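Local structure of tryptophan synthase alpha chain (Aquifex aeolicus, 2EKC) at residues A[50-55]-A[79-84]; A[20-25]-A[66-71]; A[27-32]-A[242-247]; A[117-122]-A[146-151]. The protein probably catalyses, as the alpha subunit of tryptophan synthase, the aldol cleavage of indoleglycerol phosphate to indole and glyceraldehyde 3-phosphate. All coordinates share one frame; numbering follows the deposited sequence.

Contact 1. Residues A[50-55]-A[79-84]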
loop_
_atom_site.group_PDB
_atom_site.type_symbol
_atom_site.label_atom_id
_atom_site.label_comp_id
_atom_site.label_asym_id
_atom_site.label_seq_id
_atom_site.Cartn_x
_atom_site.Cartn_y
_atom_site.Cartn_z
ATOM N N ILE A 50 -5.040 -2.270 -0.842
ATOM C CA ILE A 50 -6.004 -3.268 -1.292
ATOM C C ILE A 50 -5.464 -4.043 -2.486
ATOM O O ILE A 50 -5.257 -3.471 -3.555
ATOM C CB ILE A 50 -7.334 -2.577 -1.684
ATOM C CG1 ILE A 50 -7.846 -1.741 -0.502
ATOM C CG2 ILE A 50 -8.362 -3.618 -2.105
ATOM C CD1 ILE A 50 -9.159 -0.972 -0.778
ATOM N N GLY A 51 -5.238 -5.344 -2.301
ATOM C CA GLY A 51 -4.700 -6.165 -3.374
ATOM C C GLY A 51 -5.702 -6.587 -4.439
ATOM O O GLY A 51 -6.740 -7.163 -4.128
ATOM N N PHE A 52 -5.370 -6.297 -5.696
ATOM C CA PHE A 52 -6.199 -6.621 -6.866
ATOM C C PHE A 52 -5.552 -7.859 -7.504
ATOM O O PHE A 52 -4.518 -7.755 -8.159
ATOM C CB PHE A 52 -6.182 -5.407 -7.818
ATOM C CG PHE A 52 -6.871 -5.624 -9.148
ATOM C CD1 PHE A 52 -7.734 -6.695 -9.360
ATOM C CD2 PHE A 52 -6.676 -4.710 -10.186
ATOM C CE1 PHE A 52 -8.395 -6.855 -10.585
ATOM C CE2 PHE A 52 -7.330 -4.855 -11.415
ATOM C CZ PHE A 52 -8.191 -5.930 -11.615
ATOM N N PRO A 53 -6.152 -9.049 -7.309
ATOM C CA PRO A 53 -5.622 -10.307 -7.859
ATOM C C PRO A 53 -5.204 -10.226 -9.327
ATOM O O PRO A 53 -5.977 -9.774 -10.171
ATOM C CB PRO A 53 -6.768 -11.289 -7.639
ATOM C CG PRO A 53 -7.433 -10.752 -6.401
ATOM C CD PRO A 53 -7.466 -9.273 -6.683
ATOM N N PHE A 54 -3.988 -10.682 -9.621
ATOM C CA PHE A 54 -3.456 -10.651 -10.982
ATOM C C PHE A 54 -2.888 -12.018 -11.383
ATOM O O PHE A 54 -2.330 -12.741 -10.554
ATOM C CB PHE A 54 -2.375 -9.564 -11.087
ATOM C CG PHE A 54 -1.835 -9.373 -12.478
ATOM C CD1 PHE A 54 -2.694 -9.156 -13.550
ATOM C CD2 PHE A 54 -0.462 -9.397 -12.714
ATOM C CE1 PHE A 54 -2.193 -8.966 -14.842
ATOM C CE2 PHE A 54 0.050 -9.205 -14.002
ATOM C CZ PHE A 54 -0.817 -8.990 -15.065
ATOM N N SER A 55 -3.017 -12.359 -12.663
ATOM C CA SER A 55 -2.556 -13.654 -13.170
ATOM C C SER A 55 -1.043 -13.852 -13.266
ATOM O O SER A 55 -0.579 -14.988 -13.402
ATOM C CB SER A 55 -3.163 -13.911 -14.552
ATOM O OG SER A 55 -2.643 -12.987 -15.491
ATOM N N GLU A 79 -14.364 -5.664 -10.281
ATOM C CA GLU A 79 -15.630 -5.215 -9.709
ATOM C C GLU A 79 -15.767 -5.615 -8.241
ATOM O O GLU A 79 -16.337 -4.869 -7.441
ATOM C CB GLU A 79 -16.816 -5.787 -10.494
ATOM C CG GLU A 79 -17.028 -5.157 -11.868
ATOM C CD GLU A 79 -16.136 -5.748 -12.942
ATOM O OE1 GLU A 79 -15.324 -6.639 -12.623
ATOM O OE2 GLU A 79 -16.255 -5.330 -14.113
ATOM N N ASP A 80 -15.259 -6.792 -7.888
ATOM C CA ASP A 80 -15.347 -7.261 -6.504
ATOM C C ASP A 80 -14.391 -6.455 -5.632
ATOM O O ASP A 80 -14.686 -6.158 -4.473
ATOM C CB ASP A 80 -14.998 -8.750 -6.414
ATOM C CG ASP A 80 -15.921 -9.620 -7.256
ATOM O OD1 ASP A 80 -17.146 -9.610 -7.012
ATOM O OD2 ASP A 80 -15.419 -10.311 -8.165
ATOM N N VAL A 81 -13.243 -6.104 -6.199
ATOM C CA VAL A 81 -12.256 -5.319 -5.476
ATOM C C VAL A 81 -12.827 -3.962 -5.093
ATOM O O VAL A 81 -12.669 -3.516 -3.957
ATOM C CB VAL A 81 -10.980 -5.093 -6.319
ATOM C CG1 VAL A 81 -10.053 -4.112 -5.603
ATOM C CG2 VAL A 81 -10.262 -6.426 -6.543
ATOM N N LEU A 82 -13.491 -3.303 -6.041
ATOM C CA LEU A 82 -14.061 -1.989 -5.768
ATOM C C LEU A 82 -15.278 -2.055 -4.848
ATOM O O LEU A 82 -15.554 -1.104 -4.120
ATOM C CB LEU A 82 -14.415 -1.275 -7.078
ATOM C CG LEU A 82 -13.215 -0.931 -7.975
ATOM C CD1 LEU A 82 -13.684 -0.081 -9.141
ATOM C CD2 LEU A 82 -12.155 -0.178 -7.170
ATOM N N GLU A 83 -16.006 -3.169 -4.886
ATOM C CA GLU A 83 -17.169 -3.338 -4.017
ATOM C C GLU A 83 -16.670 -3.382 -2.573
ATOM O O GLU A 83 -17.286 -2.806 -1.674
ATOM C CB GLU A 83 -17.913 -4.636 -4.354
ATOM C CG GLU A 83 -19.029 -5.004 -3.374
ATOM C CD GLU A 83 -20.205 -4.038 -3.400
ATOM O OE1 GLU A 83 -20.006 -2.833 -3.134
ATOM O OE2 GLU A 83 -21.335 -4.489 -3.681
ATOM N N LEU A 84 -15.547 -4.062 -2.361
ATOM C CA LEU A 84 -14.953 -4.170 -1.030
ATOM C C LEU A 84 -14.459 -2.799 -0.572
ATOM O O LEU A 84 -14.620 -2.434 0.587
ATOM C CB LEU A 84 -13.795 -5.183 -1.041
ATOM C CG LEU A 84 -13.039 -5.405 0.278
ATOM C CD1 LEU A 84 -12.506 -6.826 0.337
ATOM C CD2 LEU A 84 -11.908 -4.392 0.407
#
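V81 spreads its two methyls over the end of strand 47-51 and the turn beyond it, and carries most of this apolar contact. CG1 of V81 lies 3.9 Å from CG2 of I50, the two side chains sliding past each other in opposite directions. The other methyl, V81 CG2, meets two groups. It approaches CD1 of the F52 ring at 3.8 Å, the side chains crossing at about a right angle, and it faces CD of P53 tip to tip at 4.0 Å. One turn further along the helix, L84 CD2 adds a looser touch on I50 CG2 at 4.4 Å. The chi1 of V81 (172°) sets CG1 anti to its backbone N, toward I50, and leaves CG2 on the side of F52 and P53. In I50, CG2, anti to the backbone N, is the branch that meets both V81 and L84.

Further out, backbone hydrogen bonds to L23 and V25 on one side and to L98 and M100 on the other hold I50 and G51 in the sheet. The F52 ring also meets F78, while L84 packs against L34 and F37 of helix 30-42. E49, a predicted proton acceptor, directly precedes I50. The arrangement belongs to a beta-alpha-beta crossover of the TIM barrel: helix 78-91 covers the outer side of strand 47-51 before the chain returns as strand 97-100.

Contact 2. Residues A[20-25]-A[66-71]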
loop_
_atom_site.group_PDB
_atom_site.type_symbol
_atom_site.label_atom_id
_atom_site.label_comp_id
_atom_site.label_asym_id
_atom_site.label_seq_id
_atom_site.Cartn_x
_atom_site.Cartn_y
_atom_site.Cartn_z
ATOM N N VAL A 20 0.952 0.764 7.361
ATOM C CA VAL A 20 0.275 0.501 6.096
ATOM C C VAL A 20 0.070 -1.008 6.022
ATOM O O VAL A 20 1.041 -1.759 5.991
ATOM C CB VAL A 20 1.146 0.962 4.908
ATOM C CG1 VAL A 20 0.438 0.691 3.601
ATOM C CG2 VAL A 20 1.462 2.440 5.043
ATOM N N SER A 21 -1.186 -1.450 6.012
ATOM C CA SER A 21 -1.492 -2.877 5.963
ATOM C C SER A 21 -1.944 -3.305 4.577
ATOM O O SER A 21 -2.790 -2.659 3.950
ATOM C CB SER A 21 -2.570 -3.227 6.992
ATOM O OG SER A 21 -2.139 -2.876 8.294
ATOM N N TYR A 22 -1.381 -4.414 4.116
ATOM C CA TYR A 22 -1.672 -4.944 2.798
ATOM C C TYR A 22 -2.323 -6.323 2.879
ATOM O O TYR A 22 -1.763 -7.254 3.462
ATOM C CB TYR A 22 -0.351 -4.978 2.009
ATOM C CG TYR A 22 -0.364 -5.608 0.632
ATOM C CD1 TYR A 22 -1.479 -5.529 -0.201
ATOM C CD2 TYR A 22 0.778 -6.250 0.143
ATOM C CE1 TYR A 22 -1.459 -6.081 -1.489
ATOM C CE2 TYR A 22 0.811 -6.800 -1.139
ATOM C CZ TYR A 22 -0.309 -6.714 -1.947
ATOM O OH TYR A 22 -0.274 -7.274 -3.206
ATOM N N LEU A 23 -3.525 -6.434 2.312
ATOM C CA LEU A 23 -4.271 -7.691 2.274
ATOM C C LEU A 23 -4.810 -7.872 0.857
ATOM O O LEU A 23 -4.965 -6.897 0.122
ATOM C CB LEU A 23 -5.443 -7.674 3.271
ATOM C CG LEU A 23 -5.141 -7.855 4.763
ATOM C CD1 LEU A 23 -6.423 -7.661 5.572
ATOM C CD2 LEU A 23 -4.567 -9.244 5.004
ATOM N N MET A 24 -5.091 -9.115 0.481
ATOM C CA MET A 24 -5.596 -9.432 -0.857
ATOM C C MET A 24 -7.098 -9.705 -0.867
ATOM O O MET A 24 -7.594 -10.493 -0.067
ATOM C CB MET A 24 -4.860 -10.662 -1.405
ATOM C CG MET A 24 -5.286 -11.081 -2.808
ATOM S SD MET A 24 -4.650 -9.959 -4.071
ATOM C CE MET A 24 -2.910 -10.282 -3.917
ATOM N N VAL A 25 -7.820 -9.061 -1.778
ATOM C CA VAL A 25 -9.259 -9.279 -1.871
ATOM C C VAL A 25 -9.505 -10.687 -2.392
ATOM O O VAL A 25 -8.951 -11.070 -3.418
ATOM C CB VAL A 25 -9.942 -8.301 -2.851
ATOM C CG1 VAL A 25 -11.432 -8.635 -2.943
ATOM C CG2 VAL A 25 -9.750 -6.859 -2.391
ATOM N N VAL A 66 0.559 -16.636 -3.750
ATOM C CA VAL A 66 -0.458 -17.651 -3.466
ATOM C C VAL A 66 -1.810 -16.953 -3.337
ATOM O O VAL A 66 -2.816 -17.426 -3.870
ATOM C CB VAL A 66 -0.163 -18.419 -2.156
ATOM C CG1 VAL A 66 -1.367 -19.296 -1.781
ATOM C CG2 VAL A 66 1.078 -19.284 -2.329
ATOM N N ALA A 67 -1.826 -15.822 -2.638
ATOM C CA ALA A 67 -3.059 -15.060 -2.457
ATOM C C ALA A 67 -3.631 -14.672 -3.821
ATOM O O ALA A 67 -4.837 -14.744 -4.040
ATOM C CB ALA A 67 -2.791 -13.806 -1.620
ATOM N N HIS A 68 -2.762 -14.263 -4.741
ATOM C CA HIS A 68 -3.206 -13.887 -6.083
ATOM C C HIS A 68 -3.934 -15.050 -6.756
ATOM O O HIS A 68 -5.076 -14.923 -7.203
ATOM C CB HIS A 68 -2.001 -13.502 -6.948
ATOM C CG HIS A 68 -1.567 -12.076 -6.800
ATOM N ND1 HIS A 68 -2.200 -11.036 -7.448
ATOM C CD2 HIS A 68 -0.539 -11.522 -6.114
ATOM C CE1 HIS A 68 -1.576 -9.903 -7.170
ATOM N NE2 HIS A 68 -0.564 -10.170 -6.364
ATOM N N GLU A 69 -3.245 -16.185 -6.825
ATOM C CA GLU A 69 -3.762 -17.388 -7.465
ATOM C C GLU A 69 -5.085 -17.865 -6.888
ATOM O O GLU A 69 -6.045 -18.115 -7.627
ATOM C CB GLU A 69 -2.728 -18.511 -7.359
ATOM C CG GLU A 69 -3.059 -19.730 -8.205
ATOM C CD GLU A 69 -2.127 -20.894 -7.939
ATOM O OE1 GLU A 69 -0.903 -20.664 -7.859
ATOM O OE2 GLU A 69 -2.618 -22.039 -7.816
ATOM N N VAL A 70 -5.132 -17.999 -5.567
ATOM C CA VAL A 70 -6.337 -18.457 -4.893
ATOM C C VAL A 70 -7.494 -17.498 -5.171
ATOM O O VAL A 70 -8.580 -17.925 -5.557
ATOM C CB VAL A 70 -6.096 -18.575 -3.368
ATOM C CG1 VAL A 70 -7.400 -18.928 -2.646
ATOM C CG2 VAL A 70 -5.033 -19.648 -3.098
ATOM N N ALA A 71 -7.260 -16.201 -4.983
ATOM C CA ALA A 71 -8.301 -15.207 -5.231
ATOM C C ALA A 71 -8.832 -15.302 -6.657
ATOM O O ALA A 71 -10.031 -15.203 -6.881
ATOM C CB ALA A 71 -7.767 -13.802 -4.966
#
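M24 sets its terminal methyl over one face of the H68 imidazole. CE sits 3.4 Å from the centroid of the H68 ring, only 8° off the ring normal, a CH-pi contact nearly over the centre. The sulfur follows on the same face as a Met-aromatic contact, with SD 4.4 Å from the centroid of the H68 ring. M24 and H68 cross at about a right angle, and the chain of M24 is bent at chi2 and again at chi3 (66°), the latter folding CE over the ring. Nearer the backbone, M24 CB packs on A67 CB at 3.8 Å. A71 CB lies 3.4 Å from V25 O, a buried carbonyl oxygen with no polar partner in the model.

The ring is held at both nitrogens by groups beyond the two segments: F54 N bonds to ND1, and NE2 is hydrogen-bonded to OD2 of D60, a predicted proton acceptor. An alanine in place of H68 would probably leave F54 N and D60 without these partners and open a gap under M24 CE, setting the methyl free to turn. Y22 OH comes obliquely to the ring, 4.3 Å from H68 NE2, and its side chain also touches E49 and D60.

Strand 20-24 and helix 66-71 run at 36° to each other, the helix packing by its small alanines against the strand's C-terminal end. In a TIM barrel that end of the strands forms the mouth where the active site lies, and helix 62-73 borders it here.

Contact 3. Residues A[27-32]-A[242-247]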
loop_
_atom_site.group_PDB
_atom_site.type_symbol
_atom_site.label_atom_id
_atom_site.label_comp_id
_atom_site.label_asym_id
_atom_site.label_seq_id
_atom_site.Cartn_x
_atom_site.Cartn_y
_atom_site.Cartn_z
ATOM N N TYR A 27 -8.821 -13.597 -0.684
ATOM C CA TYR A 27 -7.964 -14.622 -0.081
ATOM C C TYR A 27 -8.165 -14.691 1.424
ATOM O O TYR A 27 -8.037 -13.681 2.112
ATOM C CB TYR A 27 -6.484 -14.333 -0.347
ATOM C CG TYR A 27 -5.569 -15.335 0.324
ATOM C CD1 TYR A 27 -5.445 -16.636 -0.170
ATOM C CD2 TYR A 27 -4.860 -14.998 1.478
ATOM C CE1 TYR A 27 -4.638 -17.582 0.471
ATOM C CE2 TYR A 27 -4.047 -15.937 2.131
ATOM C CZ TYR A 27 -3.944 -17.226 1.620
ATOM O OH TYR A 27 -3.153 -18.153 2.259
ATOM N N PRO A 28 -8.445 -15.890 1.965
ATOM C CA PRO A 28 -8.589 -17.177 1.277
ATOM C C PRO A 28 -9.903 -17.293 0.501
ATOM O O PRO A 28 -10.087 -18.225 -0.282
ATOM C CB PRO A 28 -8.478 -18.186 2.417
ATOM C CG PRO A 28 -9.072 -17.447 3.570
ATOM C CD PRO A 28 -8.448 -16.082 3.425
ATOM N N ASP A 29 -10.801 -16.338 0.736
ATOM C CA ASP A 29 -12.103 -16.247 0.070
ATOM C C ASP A 29 -12.607 -14.832 0.336
ATOM O O ASP A 29 -12.117 -14.169 1.250
ATOM C CB ASP A 29 -13.087 -17.299 0.610
ATOM C CG ASP A 29 -13.340 -17.165 2.104
ATOM O OD1 ASP A 29 -14.053 -16.230 2.515
ATOM O OD2 ASP A 29 -12.819 -18.001 2.867
ATOM N N TYR A 30 -13.560 -14.351 -0.459
ATOM C CA TYR A 30 -14.054 -12.985 -0.278
ATOM C C TYR A 30 -14.483 -12.662 1.150
ATOM O O TYR A 30 -13.984 -11.709 1.744
ATOM C CB TYR A 30 -15.224 -12.683 -1.223
ATOM C CG TYR A 30 -15.617 -11.217 -1.214
ATOM C CD1 TYR A 30 -14.958 -10.293 -2.025
ATOM C CD2 TYR A 30 -16.611 -10.746 -0.357
ATOM C CE1 TYR A 30 -15.280 -8.933 -1.982
ATOM C CE2 TYR A 30 -16.939 -9.389 -0.301
ATOM C CZ TYR A 30 -16.268 -8.491 -1.117
ATOM O OH TYR A 30 -16.580 -7.151 -1.058
ATOM N N GLU A 31 -15.405 -13.453 1.696
ATOM C CA GLU A 31 -15.906 -13.227 3.055
ATOM C C GLU A 31 -14.792 -13.119 4.100
ATOM O O GLU A 31 -14.757 -12.167 4.879
ATOM C CB GLU A 31 -16.875 -14.341 3.456
ATOM C CG GLU A 31 -17.449 -14.169 4.859
ATOM C CD GLU A 31 -18.473 -15.238 5.221
ATOM O OE1 GLU A 31 -18.139 -16.440 5.138
ATOM O OE2 GLU A 31 -19.610 -14.870 5.594
ATOM N N THR A 32 -13.891 -14.095 4.114
ATOM C CA THR A 32 -12.784 -14.091 5.062
ATOM C C THR A 32 -11.890 -12.866 4.872
ATOM O O THR A 32 -11.471 -12.247 5.847
ATOM C CB THR A 32 -11.932 -15.366 4.920
ATOM O OG1 THR A 32 -12.762 -16.519 5.104
ATOM C CG2 THR A 32 -10.812 -15.381 5.955
ATOM N N GLY A 242 -4.776 -16.514 5.713
ATOM C CA GLY A 242 -4.882 -17.797 5.042
ATOM C C GLY A 242 -5.498 -18.908 5.879
ATOM O O GLY A 242 -6.136 -19.813 5.340
ATOM N N GLN A 243 -5.299 -18.848 7.194
ATOM C CA GLN A 243 -5.852 -19.842 8.108
ATOM C C GLN A 243 -7.048 -19.258 8.853
ATOM O O GLN A 243 -7.472 -19.797 9.868
ATOM C CB GLN A 243 -4.812 -20.273 9.143
ATOM C CG GLN A 243 -3.612 -21.023 8.598
ATOM C CD GLN A 243 -2.639 -21.404 9.707
ATOM O OE1 GLN A 243 -2.957 -22.212 10.579
ATOM N NE2 GLN A 243 -1.457 -20.807 9.685
ATOM N N LYS A 244 -7.570 -18.142 8.354
ATOM C CA LYS A 244 -8.713 -17.479 8.974
ATOM C C LYS A 244 -8.453 -17.142 10.444
ATOM O O LYS A 244 -9.371 -17.160 11.265
ATOM C CB LYS A 244 -9.962 -18.365 8.853
ATOM C CG LYS A 244 -10.283 -18.767 7.420
ATOM C CD LYS A 244 -11.486 -19.690 7.345
ATOM C CE LYS A 244 -11.722 -20.163 5.918
ATOM N NZ LYS A 244 -12.855 -21.125 5.825
ATOM N N LYS A 245 -7.201 -16.833 10.774
ATOM C CA LYS A 245 -6.836 -16.484 12.147
ATOM C C LYS A 245 -7.005 -14.981 12.324
ATOM O O LYS A 245 -6.033 -14.235 12.475
ATOM C CB LYS A 245 -5.394 -16.922 12.428
ATOM C CG LYS A 245 -5.233 -18.441 12.424
ATOM C CD LYS A 245 -3.766 -18.895 12.375
ATOM C CE LYS A 245 -3.046 -18.672 13.697
ATOM N NZ LYS A 245 -1.684 -19.284 13.686
ATOM N N ILE A 246 -8.265 -14.556 12.309
ATOM C CA ILE A 246 -8.634 -13.150 12.416
ATOM C C ILE A 246 -8.239 -12.482 13.727
ATOM O O ILE A 246 -7.770 -11.340 13.731
ATOM C CB ILE A 246 -10.155 -12.975 12.203
ATOM C CG1 ILE A 246 -10.578 -13.675 10.904
ATOM C CG2 ILE A 246 -10.516 -11.494 12.165
ATOM C CD1 ILE A 246 -9.753 -13.288 9.687
ATOM N N GLU A 247 -8.426 -13.184 14.840
ATOM C CA GLU A 247 -8.078 -12.609 16.132
ATOM C C GLU A 247 -6.576 -12.381 16.238
ATOM O O GLU A 247 -6.140 -11.356 16.753
ATOM C CB GLU A 247 -8.542 -13.514 17.276
ATOM C CG GLU A 247 -8.358 -12.874 18.646
ATOM C CD GLU A 247 -8.758 -13.791 19.786
ATOM O OE1 GLU A 247 -9.907 -14.277 19.789
ATOM O OE2 GLU A 247 -7.922 -14.021 20.681
#
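P28 and G242 bring the two backbones closest, 5.3 Å from CA to CA, where the turn leading into helix 30-42 of the TIM barrel, with a cis peptide bond before P28, meets the Schellman motif that closes helix 235-242. K244, with positive phi, is the C-prime residue of that motif, and helix 246-258 starts just beyond it. Y27 brings the hydroxyl end of its ring up to the glycine, OH 3.3 Å from G242 CA; a beta carbon at this position would collide with the hydroxyl. Y27 also packs on A67 and V70 of helix 62-73.

Next in the chain after P28, D29 is the N-cap of helix 30-42. Its chi1 of 59° places CG between the backbone N and the carbonyl carbon, and the carboxylate takes two bonds from one residue: T32 N reaches OD1 of D29 at 2.7 Å, almost straight at 173°, and T32 OG1 donates to OD2 of D29. Across this cap runs the extended side chain of K244, at about a right angle to T32, with CG 3.7 Å from T32 CG2. Its ammonium nitrogen NZ stops 4.3 Å from D29 OD2, beyond salt-bridge distance.

Contact 4. Residues A[117-122]-A[146-151]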
loop_
_atom_site.group_PDB
_atom_site.type_symbol
_atom_site.label_atom_id
_atom_site.label_comp_id
_atom_site.label_asym_id
_atom_site.label_seq_id
_atom_site.Cartn_x
_atom_site.Cartn_y
_atom_site.Cartn_z
ATOM N N LEU A 117 -13.770 4.526 -12.227
ATOM C CA LEU A 117 -14.347 3.567 -11.293
ATOM C C LEU A 117 -13.663 3.565 -9.929
ATOM O O LEU A 117 -14.333 3.534 -8.894
ATOM C CB LEU A 117 -14.312 2.161 -11.898
ATOM C CG LEU A 117 -15.243 1.986 -13.103
ATOM C CD1 LEU A 117 -14.997 0.647 -13.768
ATOM C CD2 LEU A 117 -16.690 2.111 -12.646
ATOM N N SER A 118 -12.334 3.584 -9.926
ATOM C CA SER A 118 -11.578 3.582 -8.671
ATOM C C SER A 118 -11.970 4.766 -7.787
ATOM O O SER A 118 -12.223 4.610 -6.592
ATOM C CB SER A 118 -10.067 3.641 -8.950
ATOM O OG SER A 118 -9.607 2.445 -9.564
ATOM N N ARG A 119 -12.018 5.953 -8.380
ATOM C CA ARG A 119 -12.371 7.148 -7.626
ATOM C C ARG A 119 -13.794 7.075 -7.073
ATOM O O ARG A 119 -14.042 7.458 -5.932
ATOM C CB ARG A 119 -12.224 8.387 -8.514
ATOM C CG ARG A 119 -12.321 9.706 -7.768
ATOM C CD ARG A 119 -11.283 9.763 -6.657
ATOM N NE ARG A 119 -11.176 11.086 -6.047
ATOM C CZ ARG A 119 -10.474 11.342 -4.946
ATOM N NH1 ARG A 119 -9.822 10.364 -4.329
ATOM N NH2 ARG A 119 -10.417 12.577 -4.465
ATOM N N GLU A 120 -14.726 6.578 -7.879
ATOM C CA GLU A 120 -16.115 6.485 -7.451
ATOM C C GLU A 120 -16.327 5.516 -6.289
ATOM O O GLU A 120 -17.271 5.675 -5.516
ATOM C CB GLU A 120 -17.005 6.070 -8.625
ATOM C CG GLU A 120 -16.873 6.964 -9.851
ATOM C CD GLU A 120 -17.949 6.700 -10.892
ATOM O OE1 GLU A 120 -18.395 5.538 -11.011
ATOM O OE2 GLU A 120 -18.339 7.653 -11.602
ATOM N N LYS A 121 -15.446 4.527 -6.155
ATOM C CA LYS A 121 -15.585 3.535 -5.090
ATOM C C LYS A 121 -14.697 3.730 -3.860
ATOM O O LYS A 121 -14.505 2.794 -3.086
ATOM C CB LYS A 121 -15.357 2.130 -5.653
ATOM C CG LYS A 121 -16.317 1.734 -6.762
ATOM C CD LYS A 121 -17.725 1.537 -6.246
ATOM C CE LYS A 121 -18.651 1.078 -7.364
ATOM N NZ LYS A 121 -20.037 0.839 -6.877
ATOM N N GLY A 122 -14.152 4.927 -3.678
ATOM C CA GLY A 122 -13.342 5.184 -2.499
ATOM C C GLY A 122 -11.831 5.046 -2.562
ATOM O O GLY A 122 -11.166 5.217 -1.540
ATOM N N TYR A 146 -8.411 12.383 -12.433
ATOM C CA TYR A 146 -9.379 11.804 -11.504
ATOM C C TYR A 146 -8.984 11.965 -10.042
ATOM O O TYR A 146 -9.574 11.351 -9.152
ATOM C CB TYR A 146 -9.604 10.323 -11.841
ATOM C CG TYR A 146 -10.335 10.126 -13.153
ATOM C CD1 TYR A 146 -11.728 10.157 -13.213
ATOM C CD2 TYR A 146 -9.631 9.979 -14.346
ATOM C CE1 TYR A 146 -12.402 10.050 -14.433
ATOM C CE2 TYR A 146 -10.291 9.874 -15.568
ATOM C CZ TYR A 146 -11.677 9.910 -15.605
ATOM O OH TYR A 146 -12.325 9.812 -16.819
ATOM N N VAL A 147 -7.987 12.805 -9.799
ATOM C CA VAL A 147 -7.525 13.072 -8.444
ATOM C C VAL A 147 -7.205 11.790 -7.678
ATOM O O VAL A 147 -7.717 11.555 -6.579
ATOM C CB VAL A 147 -8.578 13.889 -7.652
ATOM C CG1 VAL A 147 -7.967 14.430 -6.372
ATOM C CG2 VAL A 147 -9.107 15.034 -8.516
ATOM N N LEU A 148 -6.367 10.957 -8.285
ATOM C CA LEU A 148 -5.909 9.713 -7.677
ATOM C C LEU A 148 -4.418 9.932 -7.422
ATOM O O LEU A 148 -3.662 10.239 -8.343
ATOM C CB LEU A 148 -6.118 8.543 -8.634
ATOM C CG LEU A 148 -7.575 8.140 -8.844
ATOM C CD1 LEU A 148 -7.689 7.187 -10.017
ATOM C CD2 LEU A 148 -8.105 7.502 -7.566
ATOM N N SER A 149 -4.008 9.782 -6.169
ATOM C CA SER A 149 -2.628 10.014 -5.772
ATOM C C SER A 149 -1.618 9.037 -6.376
ATOM O O SER A 149 -1.753 7.821 -6.252
ATOM C CB SER A 149 -2.540 9.985 -4.245
ATOM O OG SER A 149 -1.364 10.606 -3.782
ATOM N N PHE A 150 -0.602 9.584 -7.032
ATOM C CA PHE A 150 0.440 8.763 -7.634
ATOM C C PHE A 150 1.537 8.514 -6.596
ATOM O O PHE A 150 2.103 9.451 -6.032
ATOM C CB PHE A 150 1.039 9.463 -8.859
ATOM C CG PHE A 150 2.036 8.624 -9.602
ATOM C CD1 PHE A 150 1.617 7.555 -10.383
ATOM C CD2 PHE A 150 3.400 8.885 -9.497
ATOM C CE1 PHE A 150 2.545 6.754 -11.052
ATOM C CE2 PHE A 150 4.335 8.093 -10.158
ATOM C CZ PHE A 150 3.908 7.025 -10.938
ATOM N N VAL A 151 1.829 7.244 -6.349
ATOM C CA VAL A 151 2.843 6.866 -5.372
ATOM C C VAL A 151 4.033 6.198 -6.064
ATOM O O VAL A 151 3.981 5.020 -6.404
ATOM C CB VAL A 151 2.250 5.894 -4.332
ATOM C CG1 VAL A 151 3.310 5.507 -3.310
ATOM C CG2 VAL A 151 1.048 6.546 -3.643
#
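The guanidinium of R119 has V147 O over the centre of one face, 3.2 Å from R119 CZ. NH1 is nearly as close to this oxygen, but the angle is too poor for a hydrogen bond, which is consistent with an electrostatic approach of the carbonyl to the flat cation. Y146 O lies obliquely to the group and touches the chain further in, 3.4 Å from R119 CD. At the far end R119 NH2 meets V147 CG1 at 3.6 Å. A bend at chi2 (57°) carries CD toward these carbonyls. NH1 has further partners outside the segments, a weak hydrogen bond to I123 O and a long, weak ion pair with D124.

Both carbonyls belong to the turn after helix 133-145, which ends in a Schellman motif with V147, of positive phi, as its C-prime residue. The contact thus joins the end of one outer helix of the TIM barrel, 111-120, to the link between the next helix and strand 149-154. The cation beside the carbonyl end of helix 133-145 is probably stabilised by the partial negative charge there. An alanine in place of R119 would probably leave Y146 O and V147 O without their cationic neighbour and open a gap beside L148.

L148 adds the apolar part: CD2 lies 4.0 Å from R119 CD, and its other methyl, CD1, is 4.4 Å from S118 CB. OG of S118 is engaged by F114 O within its own helix.

How the contacts relate
All four contacts lie in one eight-stranded TIM barrel. Contacts 1 and 2, with centres about 9 Å apart, share neighbouring strands 47-51 and 18-24, and their segments alternate along the chain; P53 packs on V25 and A71 between them, near the predicted catalytic residues. Contact 3, about 10 Å from contact 2 between centres, meets it through Y30 on V25 and encloses contacts 1 and 4 in sequence. Contact 4 follows contact 1 in series, about 14 Å away between centres, and L82 packs on L117 and K121 between them. Contacts 1, 2 and 4 thus join strands or their linkers to surrounding helices, while contact 3 brings the first and last parts of the barrel together.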